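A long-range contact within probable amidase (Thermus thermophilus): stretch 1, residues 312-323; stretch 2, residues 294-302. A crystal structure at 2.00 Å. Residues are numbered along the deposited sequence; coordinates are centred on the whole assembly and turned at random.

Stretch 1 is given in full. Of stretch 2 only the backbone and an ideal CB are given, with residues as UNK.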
# COMPACT_ATOMS: atom_id res chain seq x y z
N VAL A 312 -4.05 -5.83 -28.35
CA VAL A 312 -2.89 -5.77 -27.47
C VAL A 312 -1.93 -4.67 -27.89
O VAL A 312 -1.41 -3.93 -27.06
CB VAL A 312 -2.15 -7.12 -27.42
CG1 VAL A 312 -0.79 -6.94 -26.75
CG2 VAL A 312 -2.98 -8.13 -26.64
N ARG A 313 -1.68 -4.56 -29.19
CA ARG A 313 -0.77 -3.55 -29.70
C ARG A 313 -1.25 -2.15 -29.34
O ARG A 313 -0.46 -1.29 -28.96
CB ARG A 313 -0.63 -3.69 -31.22
CG ARG A 313 0.60 -3.00 -31.79
CD ARG A 313 0.88 -3.52 -33.19
NE ARG A 313 -0.20 -3.17 -34.11
CZ ARG A 313 -0.63 -3.96 -35.09
NH1 ARG A 313 -0.08 -5.15 -35.27
NH2 ARG A 313 -1.60 -3.55 -35.89
N GLU A 314 -2.55 -1.92 -29.46
CA GLU A 314 -3.10 -0.61 -29.12
C GLU A 314 -2.89 -0.29 -27.64
O GLU A 314 -2.53 0.84 -27.29
CB GLU A 314 -4.60 -0.56 -29.47
CG GLU A 314 -5.32 0.67 -28.92
CD GLU A 314 -6.78 0.72 -29.34
OE1 GLU A 314 -7.42 -0.35 -29.37
OE2 GLU A 314 -7.27 1.83 -29.62
N ALA A 315 -3.12 -1.27 -26.77
CA ALA A 315 -2.94 -1.07 -25.34
C ALA A 315 -1.47 -0.80 -25.02
O ALA A 315 -1.15 0.08 -24.23
CB ALA A 315 -3.43 -2.29 -24.56
N LEU A 316 -0.58 -1.56 -25.65
CA LEU A 316 0.84 -1.36 -25.42
C LEU A 316 1.28 0.02 -25.91
O LEU A 316 2.06 0.70 -25.24
CB LEU A 316 1.66 -2.45 -26.12
CG LEU A 316 1.63 -3.83 -25.46
CD1 LEU A 316 2.46 -4.81 -26.28
CD2 LEU A 316 2.18 -3.74 -24.03
N LEU A 317 0.76 0.45 -27.06
CA LEU A 317 1.10 1.77 -27.61
C LEU A 317 0.60 2.87 -26.68
O LEU A 317 1.25 3.90 -26.51
CB LEU A 317 0.50 1.94 -29.00
CG LEU A 317 1.18 1.09 -30.08
CD1 LEU A 317 0.39 1.17 -31.38
CD2 LEU A 317 2.61 1.56 -30.28
N ALA A 318 -0.57 2.64 -26.08
CA ALA A 318 -1.12 3.62 -25.16
C ALA A 318 -0.16 3.69 -23.97
O ALA A 318 0.03 4.75 -23.38
CB ALA A 318 -2.51 3.18 -24.70
N GLY A 319 0.46 2.55 -23.64
CA GLY A 319 1.40 2.51 -22.54
C GLY A 319 2.68 3.29 -22.84
O GLY A 319 3.29 3.88 -21.95
N LEU A 320 3.09 3.28 -24.11
CA LEU A 320 4.28 4.00 -24.54
C LEU A 320 4.01 5.48 -24.70
O LEU A 320 4.93 6.30 -24.67
CB LEU A 320 4.80 3.43 -25.86
CG LEU A 320 5.44 2.05 -25.80
CD1 LEU A 320 5.96 1.66 -27.18
CD2 LEU A 320 6.58 2.07 -24.79
N ALA A 321 2.73 5.82 -24.88
CA ALA A 321 2.31 7.21 -25.05
C ALA A 321 2.27 7.90 -23.69
O ALA A 321 2.30 9.14 -23.60
CB ALA A 321 0.93 7.26 -25.71
N LEU A 322 2.18 7.11 -22.62
CA LEU A 322 2.18 7.63 -21.26
C LEU A 322 3.65 7.85 -20.91
O LEU A 322 4.49 7.00 -21.18
CB LEU A 322 1.56 6.63 -20.28
CG LEU A 322 0.07 6.33 -20.49
CD1 LEU A 322 -0.38 5.20 -19.57
CD2 LEU A 322 -0.73 7.60 -20.21
N THR A 323 3.95 9.00 -20.30
CA THR A 323 5.32 9.33 -19.92
C THR A 323 5.60 8.94 -18.47
O THR A 323 4.70 8.51 -17.76
CB THR A 323 5.56 10.83 -20.05
OG1 THR A 323 4.70 11.51 -19.12
CG2 THR A 323 5.25 11.29 -21.46
N UNK A 294 4.11 -1.81 -21.17
CA UNK A 294 4.73 -1.34 -22.40
C UNK A 294 6.26 -1.36 -22.29
O UNK A 294 6.95 -1.65 -23.26
CB UNK A 294 4.24 0.07 -22.73
N UNK A 295 6.79 -1.07 -21.11
CA UNK A 295 8.23 -1.06 -20.95
C UNK A 295 8.80 -2.48 -20.96
O UNK A 295 9.97 -2.69 -21.27
CB UNK A 295 8.61 -0.34 -19.65
N UNK A 296 7.97 -3.46 -20.63
CA UNK A 296 8.42 -4.85 -20.66
C UNK A 296 8.59 -5.31 -22.10
O UNK A 296 9.57 -5.97 -22.44
CB UNK A 296 7.43 -5.76 -19.92
N UNK A 297 7.62 -4.96 -22.94
CA UNK A 297 7.62 -5.36 -24.34
C UNK A 297 8.04 -4.26 -25.30
O UNK A 297 7.76 -4.33 -26.49
CB UNK A 297 6.23 -5.86 -24.73
N UNK A 298 8.73 -3.26 -24.77
CA UNK A 298 9.17 -2.13 -25.57
C UNK A 298 10.03 -2.51 -26.79
O UNK A 298 9.80 -2.02 -27.89
CB UNK A 298 9.96 -1.17 -24.68
N UNK A 299 11.01 -3.38 -26.58
CA UNK A 299 11.88 -3.82 -27.66
C UNK A 299 11.08 -4.54 -28.75
O UNK A 299 11.16 -4.19 -29.93
CB UNK A 299 12.98 -4.74 -27.11
N UNK A 300 10.31 -5.55 -28.35
CA UNK A 300 9.51 -6.31 -29.31
C UNK A 300 8.50 -5.43 -30.05
O UNK A 300 8.25 -5.64 -31.24
CB UNK A 300 8.78 -7.45 -28.59
N UNK A 301 7.93 -4.46 -29.35
CA UNK A 301 6.94 -3.58 -29.96
C UNK A 301 7.56 -2.70 -31.04
O UNK A 301 6.89 -2.29 -31.98
CB UNK A 301 6.28 -2.71 -28.89
N UNK A 302 8.86 -2.43 -30.91
CA UNK A 302 9.57 -1.62 -31.89
C UNK A 302 10.06 -2.51 -33.03
O UNK A 302 9.91 -2.17 -34.20
CB UNK A 302 10.74 -0.88 -31.24

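Position 294 is where the two backbones run closest, its CA 4.9 Å from Leu316 CA. CA-to-CB points toward stretch 1, and the ideal CB already lies 3.4 Å from Leu316 O and 3.6 Å from Gly319 C. Stretch 1 makes room by having no side chain at Gly319, where a CB would come within 2.7 Å of the CB at 294, a clash. With so little space beyond the CB, only a very small residue suits, alanine or glycine, perhaps serine. The deposited residue is Ala294. Its CB packs on the helix backbone and also meets the side chain of Leu320, with Leu320 CD2 3.7 Å from Ala294 CB.

Position 295 reads differently. CA-to-CB points sideways and nothing of stretch 1 lies within 5.5 Å of the ideal CB, so a short side chain would add little. Farther off, the helix is ending: Gly319 O and Leu322 O are carbonyls near the C-terminal end, where the helix's own bonds to Gly319 O are weak at best. Acceptors at that distance invite a long donor, lysine or arginine, and the pair of carbonyls favours arginine, which has more than one N-H group to offer. Arg295 is the deposited answer. Its m, m, t chi angles carry the guanidinium back to stretch 1, where Arg295 NH1 donates to Gly319 O at 2.9 Å and Arg295 NH2 to Leu322 O, also at 2.9 Å. Both acceptors lie at the guanidinium edge, leaving one face for Leu320 CD2. One planar group thus serves polar and apolar neighbours together.

Position 296 points sideways into space that stretch 1 does not occupy, so this contact leaves its choice free; it is Ile296, whose end leads away.

At 297 the phi/psi of -103/20 departs from the helix, and the residue is the N-cap of the next one. Asparagine, aspartate, serine or threonine would be familiar there. CA-to-CB points toward stretch 1, where Leu316 offers an apolar end, so a side chain with some carbon surface also fits. It is His297, whose CB lies 4.2 Å from Leu316 CD1.

Position 298 points sideways, with Leu320 CD2 4.7 Å from the ideal CB and otherwise open space. Many residues would do, polar or apolar. Glu298 extends t, t, and its OE2 comes 3.9 Å from Leu320 CD2, a flank for that leucine.

Positions 299 and 300 are out of reach, and stretch 1 sets no rule for Lys299 or Ala300.

Position 301 faces a pocket. CA-to-CB points toward stretch 1, yet its CA is 7.7 Å from Arg313 CA, leaving depth for a sizeable apolar side chain: leucine, methionine or perhaps isoleucine. Leu301, in the t, p rotamer, sits as a knob among Arg313, Leu316, Leu317 and Leu320. Leu301 CD2 reaches 3.3 Å from Leu320 CD1 and 3.7 Å from Leu316 CB, while Leu301 CD1 lies 3.9 Å from Arg313 CG. Leu320 returns the favour, inserting among positions 294, 295, 298 and 301.

Position 302 points sideways, past any contact; it is Lys302.

Stretch 2, residues 294-302: ARIHEKALK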
# COMPACT_ATOMS: atom_id res chain seq x y z
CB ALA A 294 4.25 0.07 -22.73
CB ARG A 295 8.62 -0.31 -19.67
CG ARG A 295 8.11 1.15 -19.65
CD ARG A 295 8.52 1.87 -20.93
NE ARG A 295 8.08 3.27 -21.05
CZ ARG A 295 6.82 3.68 -21.15
NH1 ARG A 295 5.82 2.80 -21.13
NH2 ARG A 295 6.55 4.97 -21.35
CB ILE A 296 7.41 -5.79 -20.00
CG1 ILE A 296 7.34 -5.50 -18.50
CG2 ILE A 296 7.80 -7.25 -20.27
CD1 ILE A 296 8.63 -5.71 -17.66
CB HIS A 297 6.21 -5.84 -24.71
CG HIS A 297 5.73 -6.97 -23.87
ND1 HIS A 297 6.10 -8.28 -24.10
CD2 HIS A 297 4.95 -6.99 -22.76
CE1 HIS A 297 5.57 -9.06 -23.17
NE2 HIS A 297 4.86 -8.30 -22.34
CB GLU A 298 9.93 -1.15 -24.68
CG GLU A 298 10.44 0.07 -25.41
CD GLU A 298 10.79 1.20 -24.46
OE1 GLU A 298 11.40 0.93 -23.40
OE2 GLU A 298 10.46 2.35 -24.78
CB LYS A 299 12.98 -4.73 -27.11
CG LYS A 299 14.02 -5.15 -28.13
CD LYS A 299 15.15 -5.92 -27.46
CE LYS A 299 16.26 -6.26 -28.45
NZ LYS A 299 15.78 -7.13 -29.56
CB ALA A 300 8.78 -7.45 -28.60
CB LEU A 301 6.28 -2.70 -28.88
CG LEU A 301 5.06 -1.89 -29.31
CD1 LEU A 301 4.00 -2.80 -29.92
CD2 LEU A 301 4.49 -1.17 -28.10
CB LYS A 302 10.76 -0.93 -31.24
CG LYS A 302 11.46 0.07 -32.16
CD LYS A 302 10.54 1.25 -32.45
CE LYS A 302 11.22 2.30 -33.30
NZ LYS A 302 10.32 3.46 -33.53
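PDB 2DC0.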